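Local coordinates for protein GDP-L-fucose synthase (Campylobacter jejuni subsp. jejuni serotype O:2, PDB 7M13) that acts as a GDP-D-glycero-L-gluco-heptose synthase, an NADPH-dependent oxidoreductase that supplies a nucleotide-activated heptose for the bacterium's capsular polysaccharide, at residues K104-F108 and T257-D262; L185-L189 and V290-V294; R190-L194 and Q208-M212; S231-T237 and E303-T308. One frame throughout, in Å; residues are numbered along the deposited sequence.

Contact 1: residues K104-F108 and T257-D262; sequences KKLVF and TMQNID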
loop_
_atom_site.group_PDB
_atom_site.type_symbol
_atom_site.label_atom_id
_atom_site.label_comp_id
_atom_site.label_asym_id
_atom_site.label_seq_id
_atom_site.Cartn_x
_atom_site.Cartn_y
_atom_site.Cartn_z
ATOM N N LYS B 104 4.809 -22.451 -7.616
ATOM C CA LYS B 104 5.462 -22.184 -8.907
ATOM C C LYS B 104 4.994 -20.864 -9.508
ATOM O O LYS B 104 5.842 -20.075 -9.912
ATOM C CB LYS B 104 5.207 -23.345 -9.860
ATOM C CG LYS B 104 5.815 -24.631 -9.362
ATOM C CD LYS B 104 5.567 -25.822 -10.251
ATOM C CE LYS B 104 6.349 -27.040 -9.798
ATOM N NZ LYS B 104 5.813 -27.608 -8.528
ATOM N N LYS B 105 3.693 -20.628 -9.563
ATOM C CA LYS B 105 3.172 -19.398 -10.161
ATOM C C LYS B 105 1.860 -19.009 -9.495
ATOM O O LYS B 105 1.125 -19.893 -9.023
ATOM C CB LYS B 105 2.929 -19.661 -11.630
ATOM C CG LYS B 105 3.105 -18.502 -12.547
ATOM C CD LYS B 105 3.416 -19.036 -13.941
ATOM C CE LYS B 105 3.152 -17.921 -14.887
ATOM N NZ LYS B 105 3.529 -18.330 -16.239
ATOM N N LEU B 106 1.608 -17.708 -9.425
ATOM C CA LEU B 106 0.398 -17.140 -8.818
ATOM C C LEU B 106 -0.141 -16.071 -9.747
ATOM O O LEU B 106 0.665 -15.339 -10.327
ATOM C CB LEU B 106 0.784 -16.546 -7.453
ATOM C CG LEU B 106 -0.324 -15.856 -6.644
ATOM C CD1 LEU B 106 -0.067 -16.035 -5.147
ATOM C CD2 LEU B 106 -0.419 -14.381 -6.985
ATOM N N VAL B 107 -1.460 -16.019 -9.862
ATOM C CA VAL B 107 -2.157 -14.916 -10.564
ATOM C C VAL B 107 -3.048 -14.205 -9.568
ATOM O O VAL B 107 -3.800 -14.850 -8.838
ATOM C CB VAL B 107 -2.963 -15.426 -11.757
ATOM C CG1 VAL B 107 -3.893 -14.335 -12.290
ATOM C CG2 VAL B 107 -2.041 -15.946 -12.833
ATOM N N PHE B 108 -2.889 -12.898 -9.464
ATOM C CA PHE B 108 -3.673 -12.006 -8.603
ATOM C C PHE B 108 -4.507 -11.110 -9.510
ATOM O O PHE B 108 -4.040 -10.710 -10.579
ATOM C CB PHE B 108 -2.742 -11.163 -7.728
ATOM C CG PHE B 108 -3.399 -10.044 -6.964
ATOM C CD1 PHE B 108 -4.401 -10.319 -6.049
ATOM C CD2 PHE B 108 -2.945 -8.745 -7.087
ATOM C CE1 PHE B 108 -5.006 -9.304 -5.331
ATOM C CE2 PHE B 108 -3.559 -7.731 -6.379
ATOM C CZ PHE B 108 -4.593 -8.019 -5.520
ATOM N N THR B 257 -2.129 -16.890 -18.938
ATOM C CA THR B 257 -1.032 -16.278 -18.160
ATOM C C THR B 257 -0.239 -17.383 -17.489
ATOM O O THR B 257 0.969 -17.387 -17.600
ATOM C CB THR B 257 -1.575 -15.283 -17.118
ATOM O OG1 THR B 257 -2.280 -14.229 -17.781
ATOM C CG2 THR B 257 -0.431 -14.559 -16.424
ATOM N N MET B 258 -0.897 -18.279 -16.755
ATOM C CA MET B 258 -0.158 -19.371 -16.089
ATOM C C MET B 258 0.690 -20.119 -17.117
ATOM O O MET B 258 1.842 -20.458 -16.827
ATOM C CB MET B 258 -1.117 -20.386 -15.455
ATOM C CG MET B 258 -1.749 -19.916 -14.224
ATOM S SD MET B 258 -0.506 -19.519 -12.925
ATOM C CE MET B 258 -1.597 -19.523 -11.509
ATOM N N GLN B 259 0.128 -20.391 -18.294
ATOM C CA GLN B 259 0.794 -21.311 -19.226
ATOM C C GLN B 259 1.841 -20.596 -20.063
ATOM O O GLN B 259 2.659 -21.303 -20.686
ATOM C CB GLN B 259 -0.220 -21.998 -20.142
ATOM C CG GLN B 259 -1.219 -22.858 -19.426
ATOM C CD GLN B 259 -0.571 -23.937 -18.600
ATOM O OE1 GLN B 259 0.056 -23.664 -17.586
ATOM N NE2 GLN B 259 -0.790 -25.186 -18.980
ATOM N N ASN B 260 1.815 -19.260 -20.159
ATOM C CA ASN B 260 2.588 -18.571 -21.231
ATOM C C ASN B 260 3.335 -17.325 -20.743
ATOM O O ASN B 260 4.294 -16.931 -21.431
ATOM C CB ASN B 260 1.691 -18.145 -22.395
ATOM C CG ASN B 260 1.146 -19.351 -23.125
ATOM O OD1 ASN B 260 1.878 -20.019 -23.854
ATOM N ND2 ASN B 260 -0.095 -19.698 -22.843
ATOM N N ILE B 261 2.887 -16.650 -19.688
ATOM C CA ILE B 261 3.423 -15.303 -19.342
ATOM C C ILE B 261 4.169 -15.428 -18.024
ATOM O O ILE B 261 3.550 -15.661 -16.981
ATOM C CB ILE B 261 2.312 -14.253 -19.274
ATOM C CG1 ILE B 261 1.578 -14.118 -20.604
ATOM C CG2 ILE B 261 2.924 -12.925 -18.830
ATOM C CD1 ILE B 261 0.363 -13.251 -20.523
ATOM N N ASP B 262 5.483 -15.278 -18.095
ATOM C CA ASP B 262 6.379 -15.315 -16.935
ATOM C C ASP B 262 6.898 -13.899 -16.671
ATOM O O ASP B 262 6.844 -13.038 -17.547
ATOM C CB ASP B 262 7.483 -16.341 -17.178
ATOM C CG ASP B 262 6.932 -17.760 -17.340
ATOM O OD1 ASP B 262 6.089 -18.187 -16.503
ATOM O OD2 ASP B 262 7.336 -18.450 -18.312
#
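Lys105 reaches from the start of strand 105-111 to the C-terminal end of helix 247-260, where its ammonium meets four acceptors. The chain is extended beyond CG (chi2 156°), which brings the charge to the carbonyls of the last residues of the helix and the loop after it. NZ donates to Asp262 OD1 at 2.6 Å, a salt bridge in which the nitrogen sits above the carboxylate plane. It also reaches Met258 O at 2.8 Å and Ile261 O at 2.8 Å, in both cases from well above the carbonyl plane. Thr257 O, at 3.0 Å from NZ, is met closer to its plane and also accepts from the backbone N of Asn260 and Ile261.

Nearer the strand backbone the packing is tight and apolar. Met258, bent at chi2, runs past the lysine in the opposite direction and lays SD 3.7 Å from Lys105 CB, while its CE lies 3.8 Å from Val107 CG2. Thr257 CG2 closes the same patch against Val107. The outer side of the helix is looser: Gln259 and Asn260 are partly exposed, with Gln259 OE1 bonded to Met5 N and Asn260 ND2 to Tyr256 O. A magnesium ion lies about 4 Å from the Asp262 side chain.

Four acceptors exceed three N-H groups, so the protons are probably shared; the positive charge would offset the negative potential of the helix end and stabilise the carboxylate as an anion.

Contact 2: residues L185-L189 and V290-V294; sequences LPALL and VALMV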
loop_
_atom_site.group_PDB
_atom_site.type_symbol
_atom_site.label_atom_id
_atom_site.label_comp_id
_atom_site.label_asym_id
_atom_site.label_seq_id
_atom_site.Cartn_x
_atom_site.Cartn_y
_atom_site.Cartn_z
ATOM N N LEU B 185 -23.711 -5.269 -14.655
ATOM C CA LEU B 185 -24.352 -6.015 -15.769
ATOM C C LEU B 185 -25.278 -7.081 -15.193
ATOM O O LEU B 185 -26.436 -7.151 -15.589
ATOM C CB LEU B 185 -23.293 -6.567 -16.727
ATOM C CG LEU B 185 -23.782 -7.010 -18.103
ATOM C CD1 LEU B 185 -24.947 -6.163 -18.600
ATOM C CD2 LEU B 185 -22.661 -6.999 -19.124
ATOM N N PRO B 186 -24.875 -7.921 -14.212
ATOM C CA PRO B 186 -25.807 -8.893 -13.642
ATOM C C PRO B 186 -27.088 -8.253 -13.097
ATOM O O PRO B 186 -28.139 -8.831 -13.325
ATOM C CB PRO B 186 -24.992 -9.579 -12.530
ATOM C CG PRO B 186 -23.566 -9.482 -13.059
ATOM C CD PRO B 186 -23.506 -8.103 -13.688
ATOM N N ALA B 187 -26.982 -7.093 -12.447
ATOM C CA ALA B 187 -28.133 -6.370 -11.847
ATOM C C ALA B 187 -29.017 -5.800 -12.954
ATOM O O ALA B 187 -30.250 -5.882 -12.821
ATOM C CB ALA B 187 -27.677 -5.260 -10.941
ATOM N N LEU B 188 -28.412 -5.233 -14.001
ATOM C CA LEU B 188 -29.161 -4.715 -15.169
ATOM C C LEU B 188 -29.983 -5.862 -15.773
ATOM O O LEU B 188 -31.190 -5.659 -16.018
ATOM C CB LEU B 188 -28.168 -4.121 -16.176
ATOM C CG LEU B 188 -28.785 -3.286 -17.296
ATOM C CD1 LEU B 188 -29.676 -2.187 -16.743
ATOM C CD2 LEU B 188 -27.685 -2.690 -18.155
ATOM N N LEU B 189 -29.373 -7.025 -16.007
ATOM C CA LEU B 189 -30.085 -8.199 -16.570
ATOM C C LEU B 189 -31.278 -8.487 -15.656
ATOM O O LEU B 189 -32.399 -8.674 -16.191
ATOM C CB LEU B 189 -29.149 -9.405 -16.663
ATOM C CG LEU B 189 -29.775 -10.661 -17.263
ATOM C CD1 LEU B 189 -30.290 -10.393 -18.671
ATOM C CD2 LEU B 189 -28.780 -11.809 -17.274
ATOM N N VAL B 290 -25.834 -0.654 -23.462
ATOM C CA VAL B 290 -25.888 -1.912 -22.670
ATOM C C VAL B 290 -27.342 -2.196 -22.286
ATOM O O VAL B 290 -27.764 -3.352 -22.449
ATOM C CB VAL B 290 -24.994 -1.833 -21.422
ATOM C CG1 VAL B 290 -25.110 -3.099 -20.581
ATOM C CG2 VAL B 290 -23.559 -1.583 -21.820
ATOM N N ALA B 291 -28.060 -1.194 -21.793
ATOM C CA ALA B 291 -29.477 -1.365 -21.385
ATOM C C ALA B 291 -30.303 -1.830 -22.588
ATOM O O ALA B 291 -31.080 -2.770 -22.414
ATOM C CB ALA B 291 -30.017 -0.119 -20.753
ATOM N N LEU B 292 -30.104 -1.264 -23.783
ATOM C CA LEU B 292 -30.874 -1.717 -24.971
ATOM C C LEU B 292 -30.509 -3.163 -25.285
ATOM O O LEU B 292 -31.398 -3.939 -25.643
ATOM C CB LEU B 292 -30.597 -0.806 -26.169
ATOM C CG LEU B 292 -31.118 0.621 -26.051
ATOM C CD1 LEU B 292 -30.667 1.445 -27.254
ATOM C CD2 LEU B 292 -32.633 0.632 -25.906
ATOM N N MET B 293 -29.231 -3.530 -25.180
ATOM C CA MET B 293 -28.817 -4.925 -25.422
ATOM C C MET B 293 -29.606 -5.805 -24.462
ATOM O O MET B 293 -30.091 -6.865 -24.868
ATOM C CB MET B 293 -27.335 -5.160 -25.125
ATOM C CG MET B 293 -26.411 -4.806 -26.221
ATOM S SD MET B 293 -24.725 -5.270 -25.673
ATOM C CE MET B 293 -23.800 -4.414 -26.943
ATOM N N VAL B 294 -29.625 -5.418 -23.194
ATOM C CA VAL B 294 -30.242 -6.280 -22.154
ATOM C C VAL B 294 -31.738 -6.381 -22.455
ATOM O O VAL B 294 -32.259 -7.512 -22.424
ATOM C CB VAL B 294 -29.982 -5.750 -20.739
ATOM C CG1 VAL B 294 -30.829 -6.504 -19.730
ATOM C CG2 VAL B 294 -28.499 -5.842 -20.394
#
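Leu189 and Val294 bring the backbones to 5.9 Å between their CA atoms, although the axes of the short helices 185-189 and 290-294 approach only to 10.2 Å, with a crossing angle of -47°. Elsewhere the separation is wider, and leucine side chains bridge it. Leu188 points at the other helix, its CG anti to the backbone N (chi1 -168°), and it is the CD2 branch that does the touching: CD2 lies 3.6 Å from Val290 CG1 and 3.9 Å from Ala291 CA. The small alanine lets the methyl rest against the backbone.

One turn earlier, Leu185 CD1 reaches the same Val290 CG1 at 3.7 Å, so both leucines converge on that one methyl. Val294 answers from the second helix with both branches. Its CG2 meets Leu188 CD2 and Leu185 CD1, each at 4.0 Å, whereas CG1, set anti to N (chi1 170°), packs 3.7 Å from Leu189 CA. Leu185 and Leu189 also touch helix 335-347, which extends the same core beyond the pair.

All six touching residues are buried, and each contact is made by aliphatic carbon, apart from Val294 CG1 beside Leu188 O. The join between helices 184-199 and 287-298 thus rests on apolar packing, consistent with burial of aliphatic surface near Lys191 and Arg242, which are predicted to bind substrate.

Contact 3: residues R190-L194 and Q208-M212; sequences RKFHL and QDLKM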
loop_
_atom_site.group_PDB
_atom_site.type_symbol
_atom_site.label_atom_id
_atom_site.label_comp_id
_atom_site.label_asym_id
_atom_site.label_seq_id
_atom_site.Cartn_x
_atom_site.Cartn_y
_atom_site.Cartn_z
ATOM N N ARG B 190 -31.067 -8.469 -14.333
ATOM C CA ARG B 190 -32.139 -8.831 -13.370
ATOM C C ARG B 190 -33.229 -7.761 -13.388
ATOM O O ARG B 190 -34.407 -8.142 -13.281
ATOM C CB ARG B 190 -31.625 -9.020 -11.942
ATOM C CG ARG B 190 -32.650 -9.704 -11.043
ATOM C CD ARG B 190 -32.070 -10.211 -9.740
ATOM N NE ARG B 190 -33.101 -10.694 -8.831
ATOM C CZ ARG B 190 -32.883 -11.055 -7.571
ATOM N NH1 ARG B 190 -33.886 -11.482 -6.824
ATOM N NH2 ARG B 190 -31.664 -11.001 -7.064
ATOM N N LYS B 191 -32.863 -6.488 -13.518
ATOM C CA LYS B 191 -33.841 -5.365 -13.545
ATOM C C LYS B 191 -34.801 -5.548 -14.725
ATOM O O LYS B 191 -36.029 -5.392 -14.535
ATOM C CB LYS B 191 -33.131 -4.013 -13.663
ATOM C CG LYS B 191 -32.560 -3.454 -12.364
ATOM C CD LYS B 191 -32.119 -1.995 -12.465
ATOM C CE LYS B 191 -33.206 -1.067 -12.975
ATOM N NZ LYS B 191 -32.894 0.366 -12.732
ATOM N N PHE B 192 -34.286 -5.857 -15.916
ATOM C CA PHE B 192 -35.139 -6.033 -17.119
ATOM C C PHE B 192 -35.966 -7.316 -16.993
ATOM O O PHE B 192 -37.101 -7.309 -17.465
ATOM C CB PHE B 192 -34.311 -5.999 -18.403
ATOM C CG PHE B 192 -34.091 -4.596 -18.894
ATOM C CD1 PHE B 192 -35.048 -3.959 -19.663
ATOM C CD2 PHE B 192 -32.948 -3.892 -18.539
ATOM C CE1 PHE B 192 -34.858 -2.656 -20.097
ATOM C CE2 PHE B 192 -32.754 -2.596 -18.987
ATOM C CZ PHE B 192 -33.714 -1.973 -19.748
ATOM N N HIS B 193 -35.420 -8.383 -16.400
ATOM C CA HIS B 193 -36.148 -9.666 -16.219
ATOM C C HIS B 193 -37.388 -9.423 -15.348
ATOM O O HIS B 193 -38.494 -9.846 -15.751
ATOM C CB HIS B 193 -35.227 -10.747 -15.648
ATOM C CG HIS B 193 -35.923 -12.040 -15.414
ATOM N ND1 HIS B 193 -36.273 -12.884 -16.450
ATOM C CD2 HIS B 193 -36.353 -12.626 -14.276
ATOM C CE1 HIS B 193 -36.876 -13.948 -15.956
ATOM N NE2 HIS B 193 -36.935 -13.812 -14.625
ATOM N N LEU B 194 -37.225 -8.745 -14.214
ATOM C CA LEU B 194 -38.340 -8.447 -13.277
ATOM C C LEU B 194 -39.334 -7.482 -13.934
ATOM O O LEU B 194 -40.542 -7.653 -13.704
ATOM C CB LEU B 194 -37.796 -7.861 -11.975
ATOM C CG LEU B 194 -36.892 -8.784 -11.163
ATOM C CD1 LEU B 194 -36.593 -8.162 -9.814
ATOM C CD2 LEU B 194 -37.514 -10.162 -11.001
ATOM N N GLN B 208 -41.215 -15.237 -5.990
ATOM C CA GLN B 208 -40.243 -16.362 -5.899
ATOM C C GLN B 208 -38.833 -15.869 -6.259
ATOM O O GLN B 208 -37.870 -16.325 -5.600
ATOM C CB GLN B 208 -40.675 -17.518 -6.803
ATOM C CG GLN B 208 -41.820 -18.337 -6.220
ATOM C CD GLN B 208 -42.170 -19.524 -7.085
ATOM O OE1 GLN B 208 -42.774 -19.386 -8.149
ATOM N NE2 GLN B 208 -41.789 -20.708 -6.630
ATOM N N ASP B 209 -38.709 -14.985 -7.260
ATOM C CA ASP B 209 -37.421 -14.346 -7.655
ATOM C C ASP B 209 -36.913 -13.471 -6.500
ATOM O O ASP B 209 -35.715 -13.571 -6.178
ATOM C CB ASP B 209 -37.556 -13.526 -8.943
ATOM C CG ASP B 209 -36.225 -13.101 -9.551
ATOM O OD1 ASP B 209 -35.601 -12.157 -9.011
ATOM O OD2 ASP B 209 -35.828 -13.711 -10.566
ATOM N N LEU B 210 -37.791 -12.656 -5.902
ATOM C CA LEU B 210 -37.443 -11.701 -4.815
ATOM C C LEU B 210 -37.414 -12.428 -3.465
ATOM O O LEU B 210 -36.951 -11.818 -2.483
ATOM C CB LEU B 210 -38.466 -10.560 -4.784
ATOM C CG LEU B 210 -38.414 -9.589 -5.962
ATOM C CD1 LEU B 210 -39.508 -8.537 -5.842
ATOM C CD2 LEU B 210 -37.048 -8.925 -6.066
ATOM N N LYS B 211 -37.913 -13.668 -3.418
ATOM C CA LYS B 211 -38.106 -14.460 -2.171
ATOM C C LYS B 211 -38.919 -13.620 -1.175
ATOM O O LYS B 211 -38.482 -13.489 -0.017
ATOM C CB LYS B 211 -36.745 -14.909 -1.620
ATOM C CG LYS B 211 -35.718 -15.288 -2.683
ATOM C CD LYS B 211 -35.088 -16.653 -2.493
ATOM C CE LYS B 211 -34.920 -17.398 -3.802
ATOM N NZ LYS B 211 -33.981 -18.537 -3.675
ATOM N N MET B 212 -40.056 -13.073 -1.625
ATOM C CA MET B 212 -40.977 -12.220 -0.821
ATOM C C MET B 212 -42.374 -12.854 -0.779
ATOM O O MET B 212 -42.559 -13.937 -1.390
ATOM C CB MET B 212 -41.080 -10.810 -1.413
ATOM C CG MET B 212 -39.768 -10.060 -1.416
ATOM S SD MET B 212 -39.953 -8.318 -1.873
ATOM C CE MET B 212 -40.881 -7.700 -0.468
#
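The guanidinium of Arg190 and the carboxylate of Asp209 meet with their planes 59° apart, and Leu210 CA lies at the guanidinium edge. NE and NH1 grip side-on, both on the single oxygen OD1. NE, 2.9 Å from OD1, takes its syn lone pair; NH1, also 2.9 Å from OD1, comes from above the carboxylate plane. Both bonds are bent, with N-H...O angles of 135°. The His193 ring turns an edge to the second oxygen, its CD2 lying 3.9 Å from Asp209 OD2; ring and carboxylate planes are 39° apart.

The arginine chain is extended from CG to NE, which carries its head across to helix 203-210. Leu194 packs against the carboxylate: its CD2 is 3.5 Å from Asp209 CG, while its CD1 meets Leu210 CD2 at 3.9 Å. Outside the pair, Tyr346 bonds Asp209 OD2 through OH, and its ring meets that of His193 edge-to-face. Tyr343 OH holds His193 ND1, and Phe177 O takes Arg190 NH2.

With one oxygen bound to arginine and the other to a tyrosine hydroxyl, the carboxylate is fixed in rotation and would be stabilised as an anion, tying the end of helix 203-210 to helix 184-199.

Contact 4: residues S231-T237 and E303-T308; sequences SVEIWGT and ELVFNT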
loop_
_atom_site.group_PDB
_atom_site.type_symbol
_atom_site.label_atom_id
_atom_site.label_comp_id
_atom_site.label_asym_id
_atom_site.label_seq_id
_atom_site.Cartn_x
_atom_site.Cartn_y
_atom_site.Cartn_z
ATOM N N SER B 231 -41.870 0.325 -17.641
ATOM C CA SER B 231 -40.510 0.866 -17.909
ATOM C C SER B 231 -39.447 0.323 -16.945
ATOM O O SER B 231 -39.789 -0.110 -15.816
ATOM C CB SER B 231 -40.531 2.368 -17.896
ATOM O OG SER B 231 -40.992 2.854 -16.648
ATOM N N VAL B 232 -38.193 0.343 -17.405
ATOM C CA VAL B 232 -36.971 0.347 -16.557
ATOM C C VAL B 232 -36.400 1.763 -16.610
ATOM O O VAL B 232 -36.053 2.232 -17.727
ATOM C CB VAL B 232 -35.954 -0.716 -17.010
ATOM C CG1 VAL B 232 -34.647 -0.626 -16.233
ATOM C CG2 VAL B 232 -36.543 -2.116 -16.908
ATOM N N GLU B 233 -36.380 2.426 -15.454
ATOM C CA GLU B 233 -35.861 3.805 -15.264
ATOM C C GLU B 233 -34.452 3.712 -14.675
ATOM O O GLU B 233 -34.286 3.063 -13.623
ATOM C CB GLU B 233 -36.809 4.580 -14.349
ATOM C CG GLU B 233 -36.499 6.061 -14.258
ATOM C CD GLU B 233 -37.673 6.926 -13.825
ATOM O OE1 GLU B 233 -38.725 6.358 -13.455
ATOM O OE2 GLU B 233 -37.535 8.162 -13.858
ATOM N N ILE B 234 -33.470 4.323 -15.336
ATOM C CA ILE B 234 -32.061 4.339 -14.855
ATOM C C ILE B 234 -31.696 5.791 -14.539
ATOM O O ILE B 234 -31.997 6.669 -15.363
ATOM C CB ILE B 234 -31.123 3.684 -15.887
ATOM C CG1 ILE B 234 -31.558 2.246 -16.178
ATOM C CG2 ILE B 234 -29.673 3.752 -15.430
ATOM C CD1 ILE B 234 -30.797 1.583 -17.305
ATOM N N TRP B 235 -31.099 6.022 -13.369
ATOM C CA TRP B 235 -30.536 7.343 -12.991
ATOM C C TRP B 235 -29.332 7.625 -13.887
ATOM O O TRP B 235 -28.522 6.716 -14.121
ATOM C CB TRP B 235 -30.208 7.408 -11.495
ATOM C CG TRP B 235 -31.411 7.691 -10.647
ATOM C CD1 TRP B 235 -32.276 6.778 -10.115
ATOM C CD2 TRP B 235 -31.904 8.987 -10.250
ATOM N NE1 TRP B 235 -33.265 7.411 -9.411
ATOM C CE2 TRP B 235 -33.065 8.766 -9.475
ATOM C CE3 TRP B 235 -31.479 10.304 -10.466
ATOM C CZ2 TRP B 235 -33.800 9.814 -8.920
ATOM C CZ3 TRP B 235 -32.207 11.339 -9.919
ATOM C CH2 TRP B 235 -33.352 11.095 -9.156
ATOM N N GLY B 236 -29.267 8.842 -14.413
ATOM C CA GLY B 236 -28.139 9.332 -15.218
ATOM C C GLY B 236 -28.609 9.833 -16.563
ATOM O O GLY B 236 -29.834 9.859 -16.808
ATOM N N THR B 237 -27.646 10.168 -17.416
ATOM C CA THR B 237 -27.833 10.803 -18.738
ATOM C C THR B 237 -27.983 9.711 -19.814
ATOM O O THR B 237 -28.568 10.001 -20.870
ATOM C CB THR B 237 -26.669 11.774 -18.956
ATOM O OG1 THR B 237 -27.075 12.856 -19.794
ATOM C CG2 THR B 237 -25.462 11.089 -19.551
ATOM N N GLU B 303 -40.522 0.468 -21.807
ATOM C CA GLU B 303 -39.615 1.579 -22.197
ATOM C C GLU B 303 -38.301 1.478 -21.427
ATOM O O GLU B 303 -38.284 0.977 -20.273
ATOM C CB GLU B 303 -40.270 2.923 -21.902
ATOM C CG GLU B 303 -41.535 3.150 -22.694
ATOM C CD GLU B 303 -42.445 4.228 -22.131
ATOM O OE1 GLU B 303 -43.499 4.470 -22.743
ATOM O OE2 GLU B 303 -42.092 4.831 -21.090
ATOM N N LEU B 304 -37.232 1.958 -22.051
ATOM C CA LEU B 304 -36.028 2.415 -21.335
ATOM C C LEU B 304 -36.153 3.923 -21.127
ATOM O O LEU B 304 -36.347 4.661 -22.120
ATOM C CB LEU B 304 -34.788 2.037 -22.146
ATOM C CG LEU B 304 -33.467 2.544 -21.576
ATOM C CD1 LEU B 304 -33.279 2.081 -20.137
ATOM C CD2 LEU B 304 -32.302 2.106 -22.462
ATOM N N VAL B 305 -36.036 4.356 -19.877
ATOM C CA VAL B 305 -36.131 5.792 -19.486
ATOM C C VAL B 305 -34.845 6.174 -18.757
ATOM O O VAL B 305 -34.433 5.417 -17.844
ATOM C CB VAL B 305 -37.368 6.046 -18.603
ATOM C CG1 VAL B 305 -37.511 7.517 -18.256
ATOM C CG2 VAL B 305 -38.644 5.525 -19.252
ATOM N N PHE B 306 -34.229 7.297 -19.136
ATOM C CA PHE B 306 -33.119 7.910 -18.369
ATOM C C PHE B 306 -33.663 9.125 -17.628
ATOM O O PHE B 306 -34.343 9.965 -18.238
ATOM C CB PHE B 306 -31.912 8.207 -19.262
ATOM C CG PHE B 306 -31.180 6.940 -19.600
ATOM C CD1 PHE B 306 -30.377 6.321 -18.652
ATOM C CD2 PHE B 306 -31.371 6.312 -20.822
ATOM C CE1 PHE B 306 -29.731 5.131 -18.947
ATOM C CE2 PHE B 306 -30.737 5.110 -21.108
ATOM C CZ PHE B 306 -29.913 4.530 -20.176
ATOM N N ASN B 307 -33.364 9.166 -16.335
ATOM C CA ASN B 307 -33.767 10.237 -15.397
ATOM C C ASN B 307 -32.522 11.064 -15.053
ATOM O O ASN B 307 -31.652 10.546 -14.324
ATOM C CB ASN B 307 -34.436 9.625 -14.168
ATOM C CG ASN B 307 -34.644 10.638 -13.069
ATOM O OD1 ASN B 307 -34.669 11.838 -13.335
ATOM N ND2 ASN B 307 -34.775 10.162 -11.842
ATOM N N THR B 308 -32.455 12.294 -15.568
ATOM C CA THR B 308 -31.347 13.268 -15.370
ATOM C C THR B 308 -31.646 14.146 -14.144
ATOM O O THR B 308 -31.489 13.633 -13.013
ATOM C CB THR B 308 -31.147 14.096 -16.647
ATOM O OG1 THR B 308 -32.431 14.380 -17.205
ATOM C CG2 THR B 308 -30.318 13.385 -17.693
#
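Strands 231-235 and 303-307 pair in a two-stranded parallel sheet, five backbone bonds from Val232 N to Gly236 N joining them at a twist of -26°. Val232 and Ile234 each use both N and O on the second strand: Val232 reaches Glu303 O and Val305 N, and Ile234 reaches Val305 O and Asn307 N. On one face Ile234 CB lies 3.7 Å from Phe306 CE1, and Ile234 CD1 meets Leu304 CD1 at 3.8 Å; this face packs on helices 184-199 and 287-298.

The other face carries Glu233, Trp235 and Asn307. Asn307 can be followed outward. Its CB lies 3.4 Å from Glu233 OE2. CG, anti to N (chi1 170°), comes to 4.0 Å from Trp235 CZ3. Beyond it the amide plane is turned 49° from that of the indole.

Trp235 is a predicted substrate-binding residue; its side chain and that of Asn307 run side by side in the same direction, so the amide covers part of one indole face. Just past the strand, Gly236 N still bonds to Asn307 O, from above the carbonyl plane. At the tip, Asn307 ND2 stands 3.0 Å above the indole plane, offset toward its rim, and 3.1 Å from Trp235 CZ2.

Contacts 2, 3 and 4 form one continuous body, while contact 1 stands on the opposite side of the chain's centre, its centre 32 to 43 Å from theirs. The bound NADP lies between: the side chains of Val107 in contact 1 and Leu185 in contact 2 are each about 9 Å from it. Helix 184-199 serves contacts 2 and 3, whose centres are 14 Å apart, and Phe192 CD2 packs 3.6 Å from Val294 CG1. Contact 4 rests on both helices of contact 2 through Ile234 and Leu304. Lys191, predicted to bind substrate, has NZ 3.2 Å from Glu233 O, a probable hydrogen bond joining contacts 3 and 4; Trp235 of contact 4 is also predicted to bind substrate.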